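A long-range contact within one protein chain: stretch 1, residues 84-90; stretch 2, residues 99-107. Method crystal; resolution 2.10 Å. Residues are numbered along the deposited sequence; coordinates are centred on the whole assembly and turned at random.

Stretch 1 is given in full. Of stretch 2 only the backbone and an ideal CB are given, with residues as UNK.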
ATOM      1  N   TYR A  84     -15.222  -6.390  13.037  1.00 14.98           N
ATOM      2  CA  TYR A  84     -14.909  -5.256  13.856  1.00 15.14           C
ATOM      3  C   TYR A  84     -14.929  -3.981  13.024  1.00 15.39           C
ATOM      4  O   TYR A  84     -14.246  -3.893  11.996  1.00 15.37           O
ATOM      5  CB  TYR A  84     -13.534  -5.447  14.456  1.00 15.11           C
ATOM      6  CG  TYR A  84     -13.484  -6.590  15.482  1.00 14.81           C
ATOM      7  CD1 TYR A  84     -14.100  -6.471  16.716  1.00 15.06           C
ATOM      8  CD2 TYR A  84     -12.778  -7.760  15.208  1.00 14.40           C
ATOM      9  CE1 TYR A  84     -14.069  -7.513  17.655  1.00 15.33           C
ATOM     10  CE2 TYR A  84     -12.714  -8.787  16.140  1.00 15.02           C
ATOM     11  CZ  TYR A  84     -13.354  -8.657  17.356  1.00 15.47           C
ATOM     12  OH  TYR A  84     -13.269  -9.654  18.272  1.00 16.48           O
ATOM     13  N   GLN A  85     -15.670  -2.980  13.500  1.00 15.20           N
ATOM     14  CA  GLN A  85     -15.814  -1.722  12.790  1.00 14.59           C
ATOM     15  C   GLN A  85     -15.089  -0.600  13.477  1.00 14.67           C
ATOM     16  O   GLN A  85     -14.722  -0.682  14.644  1.00 15.16           O
ATOM     17  CB  GLN A  85     -17.273  -1.362  12.680  1.00 14.82           C
ATOM     18  CG  GLN A  85     -18.091  -2.377  11.929  1.00 14.54           C
ATOM     19  CD  GLN A  85     -19.535  -1.947  11.761  1.00 14.77           C
ATOM     20  OE1 GLN A  85     -20.214  -1.644  12.719  1.00 14.65           O
ATOM     21  NE2 GLN A  85     -20.001  -1.932  10.507  1.00 14.71           N
ATOM     22  N   THR A  86     -14.880   0.449  12.710  1.00 14.78           N
ATOM     23  CA  THR A  86     -14.248   1.673  13.170  1.00 14.75           C
ATOM     24  C   THR A  86     -15.324   2.757  13.371  1.00 14.48           C
ATOM     25  O   THR A  86     -16.497   2.578  12.981  1.00 14.26           O
ATOM     26  CB  THR A  86     -13.272   2.175  12.111  1.00 14.64           C
ATOM     27  OG1 THR A  86     -13.987   2.309  10.880  1.00 14.95           O
ATOM     28  CG2 THR A  86     -12.160   1.195  11.964  1.00 14.79           C
ATOM     29  N   LEU A  87     -14.922   3.880  13.956  1.00 14.18           N
ATOM     30  CA  LEU A  87     -15.873   4.952  14.162  1.00 14.55           C
ATOM     31  C   LEU A  87     -16.334   5.518  12.837  1.00 14.52           C
ATOM     32  O   LEU A  87     -17.502   5.891  12.674  1.00 14.36           O
ATOM     33  CB  LEU A  87     -15.271   6.036  15.038  1.00 14.93           C
ATOM     34  CG  LEU A  87     -15.125   5.552  16.495  1.00 15.14           C
ATOM     35  CD1 LEU A  87     -14.090   6.386  17.246  1.00 15.63           C
ATOM     36  CD2 LEU A  87     -16.456   5.631  17.250  1.00 15.47           C
ATOM     37  N   MET A  88     -15.405   5.618  11.886  1.00 14.38           N
ATOM     38  CA  MET A  88     -15.718   6.212  10.558  1.00 14.55           C
ATOM     39  C   MET A  88     -15.110   5.345   9.480  1.00 14.49           C
ATOM     40  O   MET A  88     -14.116   4.633   9.738  1.00 13.58           O
ATOM     41  CB  MET A  88     -15.187   7.640  10.467  1.00 15.31           C
ATOM     42  CG  MET A  88     -15.763   8.561  11.549  1.00 16.23           C
ATOM     43  SD  MET A  88     -15.314  10.292  11.356  1.00 17.31           S
ATOM     44  CE  MET A  88     -16.305  10.694   9.922  1.00 17.27           C
ATOM     45  N   LEU A  89     -15.717   5.383   8.304  1.00 14.79           N
ATOM     46  CA  LEU A  89     -15.379   4.490   7.209  1.00 16.04           C
ATOM     47  C   LEU A  89     -14.662   5.220   6.082  1.00 16.74           C
ATOM     48  O   LEU A  89     -15.152   6.235   5.568  1.00 16.08           O
ATOM     49  CB  LEU A  89     -16.660   3.885   6.634  1.00 16.78           C
ATOM     50  CG  LEU A  89     -16.523   2.927   5.460  1.00 17.78           C
ATOM     51  CD1 LEU A  89     -15.800   1.653   5.835  1.00 18.41           C
ATOM     52  CD2 LEU A  89     -17.903   2.618   4.905  1.00 18.78           C
ATOM     53  N   ARG A  90     -13.544   4.671   5.660  1.00 16.41           N
ATOM     54  CA  ARG A  90     -12.770   5.275   4.599  1.00 18.49           C
ATOM     55  C   ARG A  90     -13.467   5.129   3.225  1.00 17.22           C
ATOM     56  O   ARG A  90     -13.832   4.014   2.836  1.00 18.35           O
ATOM     57  CB  ARG A  90     -11.444   4.539   4.599  1.00 20.07           C
ATOM     58  CG  ARG A  90     -10.455   5.017   3.587  1.00 22.12           C
ATOM     59  CD  ARG A  90      -9.554   5.996   4.236  1.00 22.25           C
ATOM     60  NE  ARG A  90      -8.502   6.400   3.333  1.00 21.98           N
ATOM     61  CZ  ARG A  90      -7.221   6.147   3.510  1.00 21.95           C
ATOM     62  NH1 ARG A  90      -6.809   5.460   4.543  1.00 23.30           N
ATOM     63  NH2 ARG A  90      -6.331   6.603   2.652  1.00 21.79           N
ATOM     64  N   UNK A  99     -16.098   8.789   6.278  1.00 15.26           N
ATOM     65  CA  UNK A  99     -17.513   9.137   6.438  1.00 15.30           C
ATOM     66  C   UNK A  99     -18.091   8.371   7.634  1.00 15.73           C
ATOM     67  O   UNK A  99     -17.431   7.473   8.197  1.00 14.77           O
ATOM     68  CB  UNK A  99     -18.300   8.824   5.164  1.00 15.30           C
ATOM     69  N   UNK A 100     -19.306   8.742   8.034  1.00 15.53           N
ATOM     70  CA  UNK A 100     -19.958   8.191   9.228  1.00 16.52           C
ATOM     71  C   UNK A 100     -20.089   6.652   9.197  1.00 16.39           C
ATOM     72  O   UNK A 100     -20.341   6.055   8.153  1.00 16.28           O
ATOM     73  CB  UNK A 100     -21.346   8.816   9.381  1.00 16.52           C
ATOM     74  N   UNK A 101     -19.811   6.009  10.319  1.00 15.68           N
ATOM     75  CA  UNK A 101     -20.129   4.555  10.482  1.00 15.57           C
ATOM     76  C   UNK A 101     -20.645   4.414  11.917  1.00 15.78           C
ATOM     77  O   UNK A 101     -21.736   4.941  12.212  1.00 16.35           O
ATOM     78  CB  UNK A 101     -18.918   3.655  10.229  1.00 15.57           C
ATOM     79  N   UNK A 102     -19.853   3.862  12.843  1.00 15.22           N
ATOM     80  CA  UNK A 102     -20.353   3.791  14.233  1.00 15.82           C
ATOM     81  C   UNK A 102     -20.604   5.190  14.810  1.00 15.97           C
ATOM     82  O   UNK A 102     -21.570   5.390  15.570  1.00 16.07           O
ATOM     83  CB  UNK A 102     -19.357   3.039  15.118  1.00 15.82           C
ATOM     84  N   UNK A 103     -19.725   6.128  14.466  1.00 15.76           N
ATOM     85  CA  UNK A 103     -19.945   7.525  14.785  1.00 17.28           C
ATOM     86  C   UNK A 103     -20.843   8.161  13.718  1.00 17.89           C
ATOM     87  O   UNK A 103     -20.504   8.176  12.539  1.00 17.35           O
ATOM     88  CB  UNK A 103     -18.613   8.270  14.892  1.00 17.28           C
ATOM     89  N   UNK A 104     -22.006   8.631  14.136  1.00 18.78           N
ATOM     90  CA  UNK A 104     -22.935   9.280  13.218  1.00 20.35           C
ATOM     91  C   UNK A 104     -22.453  10.691  12.889  1.00 20.56           C
ATOM     92  O   UNK A 104     -22.657  11.164  11.786  1.00 20.66           O
ATOM     93  CB  UNK A 104     -24.343   9.321  13.816  1.00 20.35           C
ATOM     94  N   UNK A 105     -21.840  11.353  13.864  1.00 21.63           N
ATOM     95  CA  UNK A 105     -21.361  12.707  13.738  1.00 23.29           C
ATOM     96  C   UNK A 105     -19.971  12.855  14.334  1.00 21.07           C
ATOM     97  O   UNK A 105     -19.598  12.142  15.231  1.00 20.77           O
ATOM     98  CB  UNK A 105     -22.335  13.678  14.409  1.00 23.29           C
ATOM     99  N   UNK A 106     -19.238  13.805  13.807  1.00 19.91           N
ATOM    100  CA  UNK A 106     -17.910  14.125  14.231  1.00 19.91           C
ATOM    101  C   UNK A 106     -17.777  15.629  14.336  1.00 20.86           C
ATOM    102  O   UNK A 106     -18.316  16.368  13.513  1.00 21.21           O
ATOM    103  CB  UNK A 106     -16.871  13.540  13.272  1.00 19.91           C
ATOM    104  N   UNK A 107     -17.113  16.084  15.383  1.00 21.31           N
ATOM    105  CA  UNK A 107     -16.676  17.482  15.498  1.00 22.91           C
ATOM    106  C   UNK A 107     -15.195  17.480  15.831  1.00 23.50           C
ATOM    107  O   UNK A 107     -14.684  16.537  16.447  1.00 23.04           O
ATOM    108  CB  UNK A 107     -17.476  18.240  16.559  1.00 22.91           C
TER

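Position 99 pairs with L89 as an antiparallel hydrogen-bonded couple: its N gives a hydrogen bond to L89 O (2.8 Å), and its O accepts one from L89 N (2.7 Å), both nearly straight. The backbone is extended, with phi/psi of -122/170, and CA-to-CB leaves the sheet on the same face as that of L89, the ideal CB lying 4.1 Å from L89 O. The extended backbone suits beta-branched or aromatic residues, which are at home in strands, and L89 on the same face offers an apolar neighbour. The residue is Y99. Its chi1 of -67° (m) sets the ring obliquely to L89 O, while its hydroxyl finds a hydrogen bond elsewhere in the structure.

Position 100 is the non-hydrogen-bonded partner of M88, and its CA-to-CB points away. Stretch 1 offers little, the nearest atom to the ideal CB being M88 CE at 5.4 Å, so many residues would fit, small polar ones included. The deposited S100 reaches forward along its own stretch with its OG and donates to the backbone O of position 104 (2.8 Å), tying together the loop that follows.

At position 101 the ideal CB points toward stretch 1, 3.6 Å from L87 O, 3.8 Å from T86 O and 4.1 Å from M88 CA. The phi/psi pair of -140/-105 is unusual, yet the direction of the bond favours an apolar chain of moderate length that can run along the backbone of 86 to 89; leucine, methionine or isoleucine could be considered. It is L101, chi1 t and chi2 p. Its CD2 reaches T86 O at 3.6 Å and Q85 CB at 3.9 Å, and its CB packs 4.2 Å from L89 CB. Its N makes a weak hydrogen bond to L87 O (3.3 Å).

Position 102, with phi/psi of -62/-38, also points toward stretch 1. Its ideal CB is 3.6 Å from T86 O and 4.1 Å from L87 CA, with the side chain of Q85 farther along, so an apolar chain with some reach is suitable, although the amide of Q85 could also meet a polar one. L102 fills the place: its CD2 comes to 3.8 Å from Q85 OE1 and its CB to 4.5 Å from L87 CD2. Its N lies 3.1 Å from L87 O, but the angle is too poor for a hydrogen bond.

That carbonyl is better used by position 103, whose N donates to L87 O at 2.9 Å. Here the ideal CB of 103 sits 3.4 Å from L87 O and 4.4 Å from M88 CG, which favours a small side chain. A103 meets L87 CB with its own CB at 4.0 Å.

Positions 104 and 105 point away and meet nothing of stretch 1, so polar or charged residues are natural; they are E104 and K105. Position 106 turns back, its ideal CB 4.1 Å from M88 SD, inviting an apolar, strand-favouring residue. V106 sets CG1 4.0 Å from M88 CE. Position 107 is out of reach, so stretch 1 does not constrain it; the residue is A107.

Stretch 2 99-107: YSLLAEKVA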
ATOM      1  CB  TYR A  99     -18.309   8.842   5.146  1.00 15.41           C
ATOM      2  CG  TYR A  99     -17.908   9.744   4.009  1.00 14.60           C
ATOM      3  CD1 TYR A  99     -18.468  10.991   3.877  1.00 14.68           C
ATOM      4  CD2 TYR A  99     -16.893   9.366   3.095  1.00 13.71           C
ATOM      5  CE1 TYR A  99     -18.059  11.884   2.884  1.00 14.51           C
ATOM      6  CE2 TYR A  99     -16.491  10.218   2.105  1.00 13.90           C
ATOM      7  CZ  TYR A  99     -17.060  11.506   2.011  1.00 14.37           C
ATOM      8  OH  TYR A  99     -16.669  12.421   1.029  1.00 14.86           O
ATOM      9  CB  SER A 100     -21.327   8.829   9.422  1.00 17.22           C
ATOM     10  OG  SER A 100     -21.170  10.232   9.631  1.00 17.90           O
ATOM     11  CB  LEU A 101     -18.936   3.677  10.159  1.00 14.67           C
ATOM     12  CG  LEU A 101     -19.186   2.168  10.110  1.00 14.64           C
ATOM     13  CD1 LEU A 101     -20.190   1.852   9.014  1.00 14.46           C
ATOM     14  CD2 LEU A 101     -17.865   1.389   9.914  1.00 14.03           C
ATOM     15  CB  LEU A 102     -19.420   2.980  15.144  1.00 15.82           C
ATOM     16  CG  LEU A 102     -19.449   1.457  14.977  1.00 15.89           C
ATOM     17  CD1 LEU A 102     -18.322   0.804  15.744  1.00 15.84           C
ATOM     18  CD2 LEU A 102     -20.765   0.871  15.459  1.00 16.94           C
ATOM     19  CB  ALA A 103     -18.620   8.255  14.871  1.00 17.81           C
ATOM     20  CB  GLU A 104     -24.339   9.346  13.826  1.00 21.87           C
ATOM     21  CG  GLU A 104     -25.414   9.821  12.857  1.00 23.34           C
ATOM     22  CD  GLU A 104     -26.828   9.756  13.449  1.00 25.73           C
ATOM     23  OE1 GLU A 104     -26.996   9.511  14.658  1.00 25.75           O
ATOM     24  OE2 GLU A 104     -27.774   9.930  12.682  1.00 30.12           O
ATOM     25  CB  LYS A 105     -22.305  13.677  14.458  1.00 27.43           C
ATOM     26  CG  LYS A 105     -23.716  13.715  13.907  1.00 32.84           C
ATOM     27  CD  LYS A 105     -23.735  14.492  12.589  1.00 39.15           C
ATOM     28  CE  LYS A 105     -24.591  13.857  11.478  1.00 42.73           C
ATOM     29  NZ  LYS A 105     -26.033  14.229  11.640  1.00 42.27           N
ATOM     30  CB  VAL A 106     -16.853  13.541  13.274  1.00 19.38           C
ATOM     31  CG1 VAL A 106     -16.904  14.157  11.885  1.00 19.33           C
ATOM     32  CG2 VAL A 106     -15.469  13.721  13.846  1.00 19.77           C
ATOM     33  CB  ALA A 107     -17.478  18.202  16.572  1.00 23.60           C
TER
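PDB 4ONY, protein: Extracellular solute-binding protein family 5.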